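Local coordinates for oxidized polyvinyl alcohol hydrolase (Pseudomonas sp. VM15C, PDB 3WWC), which catalyses the hydrolysis of beta-diketones such as 4,6-nonanedione and of oxidized polyvinyl alcohol, the second step in polyvinyl alcohol breakdown, at residues A[69-75]-A[99-103]; A[194-200]-A[246-252]; A[153-158]-A[190-194]. The protein carries 1 engineered substitution. All blocks are in the same frame, centred on the assembly; numbering follows the deposited sequence.

Interaction 1: residues A[69-75]-A[99-103]; sequences TGSVEST and APVRA. With BUA (butanoic acid), chain C.
The loop that brings S71 to the butanoic acid pocket is backed by the guanidinium of R102. S71 OG donates to O1 of the ligand at 2.7 Å and is also bonded to W126; this is consistent with a place beside the oxyanion site of an alpha/beta-hydrolase. R102 suits the space behind the loop because its long chain, bent at its third torsion (-67°), turns the flat guanidinium inward. NH1 gives S71 O a weak hydrogen bond of 3.1 Å, with the acceptor at the edge of the group, while E73 O lies over one face. T69 CG2 also lies over that face, 3.5 Å from R102 NE. T69 also ties the turn to itself, its OG1 donating to E73 O at 2.6 Å from well above the carbonyl plane. T75 works through water: one molecule joins its OG1 to T69 N and P100 O, and another, 2.9 Å from R102 NE, joins it to R102 N. These waters let a small threonine bridge the loop and the P100-R102 backbone. R102 NH2 has a further partner in R112 O. S74 caps the start of helix 75-80, the helix that follows the loop, whereas P100 of strand 96-100 packs on helix 148-160 and strand 62-68, and V101 pairs with A49 of strand 46-53.

Interaction 2: residues A[194-200]-A[246-252]; sequences WAGGLPI and PLIVMTV
L198 and M250 lie side by side on one face of the parallel strand pair 196-200 and 247-252, part of the central sheet of an alpha/beta-hydrolase; the short axes approach to 4.7 Å at an angle of 8°. With P199 they form the close-packed part. L198 CG stands anti to the backbone N (chi1 179°), which carries CD1 across to M250 CB at 3.8 Å and to V252 CG2 at 3.9 Å. Farther along, I200 and V252 run side by side, with I200 CG2 against V252 CB. P199 crosses V249 at about a right angle on the other face, its ring carbon CD 3.9 Å from V249 CG1. That face is covered by helix 178-189, whereas M250 packs on helix 310-322. Glycines fit the early rungs: G196 is almost fully extended, and a side chain there would run into the carbonyl of A195.

The loose side is the P246 end, before the strands properly begin. P246 is partly exposed and gives little surface to its neighbour; K326 bonds to both W194 O and P246 O. L247 brings one methyl back to the main chain of W194 and A195.

Main-chain bonds hold the register: I248 N to A195 O at 3.1 Å, lying in the carbonyl plane, M250 N to G197 O at 3.0 Å and nearly straight, and V252 N to P199 O. P199 has no N-H to return, so M250 O meets L198 CA-H instead, with P199 CD close by. T251 OG1 is satisfied by H294, and its side chain lies about 5 Å from that of S283, a probable charge-relay position. The chemistry is that of a buried sheet centre: backbone groups are paired here and with strand 170-176 on the far side, and the faces are largely apolar.

Interaction 3: residues A[153-158]-A[190-194]; sequences FVAMVQ and RSNFW
V154, on helix 148-160, and F193, in the turn after helix 178-189, bring their CA atoms to 7.6 Å, and the turn is held by R190 O, which accepts from both F193 N and W194 N. No hydrogen bond crosses between the segments; the join is made by side chains. V154 sits in the corner between the F193 ring and the R190 guanidinium. Its CG1 sits over the centre of the F193 ring, 3.9 Å from the centroid and 10° off the normal, a CH-pi contact, while CG2 rests 3.7 Å above the plane of the R190 guanidinium, toward its rim. A beta-branched residue suits this place because its two methyls fill the corner, each touching both groups.

R190 is oriented by a salt bridge to E146, so its flat end can lie against carbon without giving up its charge partner. F193, with CG anti to the backbone N (chi1 179°), projects to the helix and also presents its CD2 edge over the centre of the W194 indole, 3.6 Å above it. V157 straddles the aromatic pair: CG1 meets F193 CZ at the ring edge, and CG2 touches W194 CH2, each at 3.9 Å. At the indole's own edge, F153 CB lies 3.6 Å from W194 CZ2. Q158 leans in from farther along the helix, its amide nearly perpendicular to the F193 ring. With an alanine here instead of F193, the V154 methyl would probably lose the ring beneath it and the W194 face its edge-on partner, opening a gap between helix and turn.

The arrangement belongs to the alpha/beta-hydrolase sandwich: a helix packed on the central sheet is met by the connection from helix 178-189 to strand 196-200, the closing part of a beta-alpha-beta crossover.

The three contacts all lean on the same central sheet. Interactions 2 and 3 share W194, whose indole packs under helix 148-160 while its main chain leads into strand 196-200; they also touch where L247 CD1 meets S191 CB at 4.0 Å. Interactions 1 and 3 join through P100 CB and F153 CE1, 3.7 Å apart. Interactions 1 and 2 do not touch, their nearest atoms about 8 Å apart. Interaction 1 alone touches a butanoic acid, and that ligand is also bonded to H303. The side chain of A177, engineered at a probable charge-relay position, is about 4 Å from G70 and about 7 Å from that of I200, whereas that of F153 is about 14 Å from a butanoic acid.

Interaction 1: residues A[69-75]-A[99-103]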
loop_
_atom_site.group_PDB
_atom_site.type_symbol
_atom_site.label_atom_id
_atom_site.label_comp_id
_atom_site.label_asym_id
_atom_site.label_seq_id
_atom_site.Cartn_x
_atom_site.Cartn_y
_atom_site.Cartn_z
ATOM N N THR A 69 0.624 -2.732 -7.979
ATOM C CA THR A 69 -0.569 -2.534 -8.779
ATOM C C THR A 69 -1.803 -2.983 -8.006
ATOM O O THR A 69 -1.722 -3.441 -6.842
ATOM C CB THR A 69 -0.410 -3.340 -10.090
ATOM O OG1 THR A 69 -1.449 -2.916 -10.993
ATOM C CG2 THR A 69 -0.513 -4.861 -9.838
ATOM N N GLY A 70 -2.948 -2.844 -8.657
ATOM C CA GLY A 70 -4.222 -3.217 -8.042
ATOM C C GLY A 70 -4.783 -4.530 -8.562
ATOM O O GLY A 70 -4.079 -5.531 -8.705
ATOM N N SER A 71 -6.086 -4.511 -8.823
ATOM C CA SER A 71 -6.781 -5.726 -9.269
ATOM C C SER A 71 -6.776 -6.000 -10.728
ATOM O O SER A 71 -6.719 -7.159 -11.123
ATOM C CB SER A 71 -8.247 -5.649 -8.815
ATOM O OG SER A 71 -8.320 -5.648 -7.382
ATOM N N VAL A 72 -6.754 -4.945 -11.544
ATOM C CA VAL A 72 -6.813 -5.144 -12.998
ATOM C C VAL A 72 -5.599 -4.685 -13.794
ATOM O O VAL A 72 -5.320 -5.244 -14.852
ATOM C CB VAL A 72 -8.057 -4.484 -13.556
ATOM C CG1 VAL A 72 -8.030 -4.504 -15.082
ATOM C CG2 VAL A 72 -9.290 -5.184 -12.972
ATOM N N GLU A 73 -4.845 -3.704 -13.316
ATOM C CA GLU A 73 -3.664 -3.302 -14.057
ATOM C C GLU A 73 -2.520 -4.250 -13.824
ATOM O O GLU A 73 -2.343 -4.735 -12.699
ATOM C CB GLU A 73 -3.233 -1.900 -13.638
ATOM C CG GLU A 73 -4.234 -0.849 -14.011
ATOM C CD GLU A 73 -4.020 0.434 -13.223
ATOM O OE1 GLU A 73 -3.879 0.340 -11.978
ATOM O OE2 GLU A 73 -4.023 1.532 -13.849
ATOM N N SER A 74 -1.715 -4.523 -14.842
ATOM C CA SER A 74 -0.566 -5.388 -14.632
ATOM C C SER A 74 0.568 -4.696 -13.890
ATOM O O SER A 74 0.566 -3.468 -13.737
ATOM C CB SER A 74 -0.035 -5.923 -15.977
ATOM O OG SER A 74 0.522 -4.846 -16.729
ATOM N N THR A 75 1.505 -5.479 -13.387
ATOM C CA THR A 75 2.682 -4.869 -12.754
ATOM C C THR A 75 3.392 -4.029 -13.824
ATOM O O THR A 75 3.845 -2.920 -13.541
ATOM C CB THR A 75 3.577 -5.940 -12.164
ATOM O OG1 THR A 75 2.920 -6.481 -11.006
ATOM C CG2 THR A 75 4.934 -5.331 -11.750
ATOM N N ALA A 99 9.595 -3.778 -7.622
ATOM C CA ALA A 99 8.154 -3.966 -7.820
ATOM C C ALA A 99 7.774 -5.407 -7.821
ATOM O O ALA A 99 8.161 -6.157 -8.728
ATOM C CB ALA A 99 7.792 -3.348 -9.191
ATOM N N PRO A 100 6.996 -5.832 -6.848
ATOM C CA PRO A 100 6.600 -7.243 -6.783
ATOM C C PRO A 100 5.478 -7.593 -7.726
ATOM O O PRO A 100 4.598 -6.784 -7.981
ATOM C CB PRO A 100 6.129 -7.411 -5.327
ATOM C CG PRO A 100 5.534 -5.988 -5.000
ATOM C CD PRO A 100 6.525 -5.045 -5.665
ATOM N N VAL A 101 5.524 -8.823 -8.244
ATOM C CA VAL A 101 4.443 -9.360 -9.096
ATOM C C VAL A 101 3.474 -10.071 -8.158
ATOM O O VAL A 101 3.897 -10.733 -7.186
ATOM C CB VAL A 101 5.038 -10.323 -10.129
ATOM C CG1 VAL A 101 3.934 -11.010 -10.987
ATOM C CG2 VAL A 101 5.981 -9.520 -11.040
ATOM N N ARG A 102 2.183 -9.968 -8.430
ATOM C CA ARG A 102 1.152 -10.603 -7.608
ATOM C C ARG A 102 1.252 -12.137 -7.702
ATOM O O ARG A 102 1.538 -12.688 -8.787
ATOM C CB ARG A 102 -0.245 -10.146 -8.077
ATOM C CG ARG A 102 -0.483 -8.656 -7.846
ATOM C CD ARG A 102 -1.762 -8.129 -8.533
ATOM N NE ARG A 102 -1.546 -8.204 -9.963
ATOM C CZ ARG A 102 -2.483 -8.072 -10.884
ATOM N NH1 ARG A 102 -3.742 -7.794 -10.537
ATOM N NH2 ARG A 102 -2.154 -8.341 -12.164
ATOM N N ALA A 103 1.038 -12.826 -6.586
ATOM C CA ALA A 103 1.123 -14.283 -6.583
ATOM C C ALA A 103 0.163 -14.894 -7.620
ATOM O O ALA A 103 0.541 -15.826 -8.369
ATOM C CB ALA A 103 0.773 -14.782 -5.163
HETATM C C1 BUA C . -11.917 -4.756 -2.969
HETATM C C2 BUA C . -11.342 -3.574 -3.751
HETATM C C3 BUA C . -10.000 -3.984 -4.360
HETATM C C4 BUA C . -9.433 -2.865 -5.238
HETATM O O1 BUA C . -8.731 -3.218 -6.212
HETATM O O2 BUA C . -9.658 -1.689 -4.868
HETATM O O HOH W 1 2.876 -4.738 -8.878
HETATM O O HOH W 2 1.181 -8.510 -10.829
HETATM O O HOH W 3 1.012 -8.940 -13.523
#

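Interaction 2: residues A[194-200]-A[246-252]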
loop_
_atom_site.group_PDB
_atom_site.type_symbol
_atom_site.label_atom_id
_atom_site.label_comp_id
_atom_site.label_asym_id
_atom_site.label_seq_id
_atom_site.Cartn_x
_atom_site.Cartn_y
_atom_site.Cartn_z
ATOM N N TRP A 194 9.718 -1.089 7.169
ATOM C CA TRP A 194 9.463 0.022 6.261
ATOM C C TRP A 194 9.605 1.345 6.962
ATOM O O TRP A 194 9.307 1.449 8.156
ATOM C CB TRP A 194 8.001 -0.049 5.769
ATOM C CG TRP A 194 7.722 -1.380 5.109
ATOM C CD1 TRP A 194 6.995 -2.410 5.604
ATOM C CD2 TRP A 194 8.247 -1.826 3.838
ATOM N NE1 TRP A 194 7.031 -3.514 4.724
ATOM C CE2 TRP A 194 7.805 -3.168 3.646
ATOM C CE3 TRP A 194 9.047 -1.207 2.855
ATOM C CZ2 TRP A 194 8.144 -3.913 2.492
ATOM C CZ3 TRP A 194 9.393 -1.937 1.710
ATOM C CH2 TRP A 194 8.935 -3.284 1.540
ATOM N N ALA A 195 10.051 2.358 6.227
ATOM C CA ALA A 195 10.102 3.714 6.776
ATOM C C ALA A 195 8.771 4.391 6.600
ATOM O O ALA A 195 8.513 5.419 7.234
ATOM C CB ALA A 195 11.204 4.547 6.058
ATOM N N GLY A 196 7.935 3.882 5.715
ATOM C CA GLY A 196 6.648 4.560 5.498
ATOM C C GLY A 196 6.010 3.998 4.225
ATOM O O GLY A 196 6.505 3.063 3.607
ATOM N N GLY A 197 4.914 4.606 3.800
ATOM C CA GLY A 197 4.235 4.098 2.633
ATOM C C GLY A 197 3.220 5.070 2.107
ATOM O O GLY A 197 2.888 6.121 2.710
ATOM N N LEU A 198 2.715 4.692 0.944
ATOM C CA LEU A 198 1.750 5.493 0.197
ATOM C C LEU A 198 0.518 4.667 -0.201
ATOM O O LEU A 198 0.421 4.166 -1.361
ATOM C CB LEU A 198 2.460 6.061 -1.057
ATOM C CG LEU A 198 1.646 6.930 -2.028
ATOM C CD1 LEU A 198 1.178 8.193 -1.334
ATOM C CD2 LEU A 198 2.540 7.320 -3.225
ATOM N N PRO A 199 -0.417 4.446 0.742
ATOM C CA PRO A 199 -1.637 3.670 0.425
ATOM C C PRO A 199 -2.641 4.571 -0.304
ATOM O O PRO A 199 -3.217 5.462 0.304
ATOM C CB PRO A 199 -2.133 3.203 1.803
ATOM C CG PRO A 199 -1.583 4.310 2.777
ATOM C CD PRO A 199 -0.251 4.695 2.206
ATOM N N ILE A 200 -2.790 4.370 -1.610
ATOM C CA ILE A 200 -3.687 5.162 -2.440
ATOM C C ILE A 200 -4.969 4.377 -2.638
ATOM O O ILE A 200 -4.967 3.286 -3.217
ATOM C CB ILE A 200 -3.054 5.441 -3.815
ATOM C CG1 ILE A 200 -1.670 6.084 -3.667
ATOM C CG2 ILE A 200 -4.001 6.343 -4.606
ATOM C CD1 ILE A 200 -0.966 6.353 -5.051
ATOM N N PRO A 246 8.379 3.703 13.923
ATOM C CA PRO A 246 8.409 5.023 13.300
ATOM C C PRO A 246 8.158 4.991 11.801
ATOM O O PRO A 246 8.871 4.288 11.067
ATOM C CB PRO A 246 9.805 5.525 13.614
ATOM C CG PRO A 246 10.257 4.703 14.696
ATOM C CD PRO A 246 9.683 3.366 14.519
ATOM N N LEU A 247 7.180 5.776 11.340
ATOM C CA LEU A 247 6.793 5.803 9.943
ATOM C C LEU A 247 6.352 7.171 9.499
ATOM O O LEU A 247 6.036 8.033 10.316
ATOM C CB LEU A 247 5.528 4.928 9.724
ATOM C CG LEU A 247 5.613 3.437 10.060
ATOM C CD1 LEU A 247 4.171 2.850 10.045
ATOM C CD2 LEU A 247 6.512 2.690 9.065
ATOM N N ILE A 248 6.317 7.339 8.179
ATOM C CA ILE A 248 5.590 8.433 7.581
ATOM C C ILE A 248 4.606 7.745 6.615
ATOM O O ILE A 248 4.994 6.895 5.812
ATOM C CB ILE A 248 6.442 9.493 6.882
ATOM C CG1 ILE A 248 5.501 10.460 6.154
ATOM C CG2 ILE A 248 7.490 8.863 5.925
ATOM C CD1 ILE A 248 6.202 11.772 5.725
ATOM N N VAL A 249 3.321 8.050 6.754
ATOM C CA VAL A 249 2.306 7.430 5.907
ATOM C C VAL A 249 1.521 8.507 5.220
ATOM O O VAL A 249 1.029 9.456 5.868
ATOM C CB VAL A 249 1.347 6.560 6.739
ATOM C CG1 VAL A 249 0.306 5.884 5.833
ATOM C CG2 VAL A 249 2.158 5.497 7.527
ATOM N N MET A 250 1.384 8.374 3.913
ATOM C CA MET A 250 0.609 9.338 3.108
ATOM C C MET A 250 -0.566 8.575 2.492
ATOM O O MET A 250 -0.371 7.748 1.600
ATOM C CB MET A 250 1.481 9.923 2.000
ATOM C CG MET A 250 0.696 11.004 1.234
ATOM S SD MET A 250 1.709 11.732 -0.134
ATOM C CE MET A 250 2.811 12.743 0.815
ATOM N N THR A 251 -1.762 8.850 2.999
ATOM C CA THR A 251 -2.979 8.182 2.510
ATOM C C THR A 251 -3.659 9.078 1.503
ATOM O O THR A 251 -3.835 10.274 1.771
ATOM C CB THR A 251 -3.928 7.926 3.644
ATOM O OG1 THR A 251 -3.281 7.102 4.640
ATOM C CG2 THR A 251 -5.190 7.217 3.134
ATOM N N VAL A 252 -4.041 8.541 0.352
ATOM C CA VAL A 252 -4.673 9.371 -0.706
ATOM C C VAL A 252 -6.087 8.886 -1.019
ATOM O O VAL A 252 -6.315 7.669 -1.224
ATOM C CB VAL A 252 -3.855 9.281 -1.996
ATOM C CG1 VAL A 252 -4.470 10.183 -3.085
ATOM C CG2 VAL A 252 -2.395 9.706 -1.718
#

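Interaction 3: residues A[153-158]-A[190-194]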
loop_
_atom_site.group_PDB
_atom_site.type_symbol
_atom_site.label_atom_id
_atom_site.label_comp_id
_atom_site.label_asym_id
_atom_site.label_seq_id
_atom_site.Cartn_x
_atom_site.Cartn_y
_atom_site.Cartn_z
ATOM N N PHE A 153 7.798 -9.313 0.710
ATOM C CA PHE A 153 8.370 -7.997 0.339
ATOM C C PHE A 153 9.606 -7.679 1.163
ATOM O O PHE A 153 10.519 -7.069 0.650
ATOM C CB PHE A 153 7.341 -6.861 0.554
ATOM C CG PHE A 153 6.050 -7.029 -0.197
ATOM C CD1 PHE A 153 5.939 -7.784 -1.366
ATOM C CD2 PHE A 153 4.921 -6.420 0.324
ATOM C CE1 PHE A 153 4.689 -7.931 -2.001
ATOM C CE2 PHE A 153 3.675 -6.542 -0.285
ATOM C CZ PHE A 153 3.552 -7.304 -1.456
ATOM N N VAL A 154 9.615 -8.085 2.427
ATOM C CA VAL A 154 10.781 -7.826 3.281
ATOM C C VAL A 154 11.948 -8.649 2.740
ATOM O O VAL A 154 13.034 -8.133 2.563
ATOM C CB VAL A 154 10.454 -8.219 4.739
ATOM C CG1 VAL A 154 11.733 -8.139 5.628
ATOM C CG2 VAL A 154 9.414 -7.242 5.272
ATOM N N ALA A 155 11.698 -9.914 2.459
ATOM C CA ALA A 155 12.758 -10.772 1.923
ATOM C C ALA A 155 13.271 -10.290 0.581
ATOM O O ALA A 155 14.487 -10.344 0.290
ATOM C CB ALA A 155 12.261 -12.194 1.787
ATOM N N MET A 156 12.369 -9.773 -0.245
ATOM C CA MET A 156 12.691 -9.237 -1.557
ATOM C C MET A 156 13.641 -8.039 -1.438
ATOM O O MET A 156 14.695 -7.987 -2.078
ATOM C CB MET A 156 11.369 -8.847 -2.211
ATOM C CG MET A 156 11.512 -8.098 -3.507
ATOM S SD MET A 156 9.923 -7.507 -4.138
ATOM C CE MET A 156 9.562 -6.094 -3.021
ATOM N N VAL A 157 13.292 -7.097 -0.575
ATOM C CA VAL A 157 14.118 -5.901 -0.416
ATOM C C VAL A 157 15.462 -6.302 0.242
ATOM O O VAL A 157 16.511 -5.810 -0.181
ATOM C CB VAL A 157 13.378 -4.862 0.450
ATOM C CG1 VAL A 157 14.325 -3.703 0.801
ATOM C CG2 VAL A 157 12.204 -4.284 -0.360
ATOM N N GLN A 158 15.441 -7.212 1.225
ATOM C CA GLN A 158 16.719 -7.623 1.863
ATOM C C GLN A 158 17.638 -8.294 0.841
ATOM O O GLN A 158 18.855 -8.097 0.867
ATOM C CB GLN A 158 16.435 -8.552 3.041
ATOM C CG GLN A 158 15.903 -7.785 4.231
ATOM C CD GLN A 158 15.477 -8.675 5.362
ATOM O OE1 GLN A 158 15.457 -8.238 6.523
ATOM N NE2 GLN A 158 15.091 -9.883 5.052
ATOM N N ARG A 190 4.668 -4.672 9.555
ATOM C CA ARG A 190 6.122 -4.562 9.428
ATOM C C ARG A 190 6.583 -3.119 9.661
ATOM O O ARG A 190 7.438 -2.586 8.960
ATOM C CB ARG A 190 6.526 -5.072 8.032
ATOM C CG ARG A 190 6.496 -6.595 7.964
ATOM C CD ARG A 190 7.705 -7.203 8.700
ATOM N NE ARG A 190 7.691 -8.628 8.432
ATOM C CZ ARG A 190 8.747 -9.443 8.521
ATOM N NH1 ARG A 190 9.934 -8.979 8.897
ATOM N NH2 ARG A 190 8.632 -10.716 8.179
ATOM N N SER A 191 6.027 -2.494 10.695
ATOM C CA SER A 191 6.382 -1.127 11.008
ATOM C C SER A 191 7.772 -0.945 11.565
ATOM O O SER A 191 8.173 0.192 11.790
ATOM C CB SER A 191 5.363 -0.493 11.965
ATOM O OG SER A 191 5.415 -1.117 13.244
ATOM N N ASN A 192 8.509 -2.037 11.786
ATOM C CA ASN A 192 9.888 -1.868 12.219
ATOM C C ASN A 192 10.828 -2.130 11.059
ATOM O O ASN A 192 12.049 -2.147 11.223
ATOM C CB ASN A 192 10.195 -2.792 13.401
ATOM C CG ASN A 192 9.354 -2.412 14.629
ATOM O OD1 ASN A 192 9.389 -1.264 15.067
ATOM N ND2 ASN A 192 8.582 -3.357 15.149
ATOM N N PHE A 193 10.267 -2.248 9.859
ATOM C CA PHE A 193 11.093 -2.476 8.661
ATOM C C PHE A 193 10.933 -1.277 7.707
ATOM O O PHE A 193 11.863 -0.524 7.486
ATOM C CB PHE A 193 10.686 -3.787 7.932
ATOM C CG PHE A 193 11.499 -4.052 6.692
ATOM C CD1 PHE A 193 12.816 -4.461 6.805
ATOM C CD2 PHE A 193 10.943 -3.874 5.413
ATOM C CE1 PHE A 193 13.612 -4.709 5.660
ATOM C CE2 PHE A 193 11.705 -4.107 4.274
ATOM C CZ PHE A 193 13.041 -4.530 4.395
ATOM N N TRP A 194 9.718 -1.089 7.169
ATOM C CA TRP A 194 9.463 0.022 6.261
ATOM C C TRP A 194 9.605 1.345 6.962
ATOM O O TRP A 194 9.307 1.449 8.156
ATOM C CB TRP A 194 8.001 -0.049 5.769
ATOM C CG TRP A 194 7.722 -1.380 5.109
ATOM C CD1 TRP A 194 6.995 -2.410 5.604
ATOM C CD2 TRP A 194 8.247 -1.826 3.838
ATOM N NE1 TRP A 194 7.031 -3.514 4.724
ATOM C CE2 TRP A 194 7.805 -3.168 3.646
ATOM C CE3 TRP A 194 9.047 -1.207 2.855
ATOM C CZ2 TRP A 194 8.144 -3.913 2.492
ATOM C CZ3 TRP A 194 9.393 -1.937 1.710
ATOM C CH2 TRP A 194 8.935 -3.284 1.540
#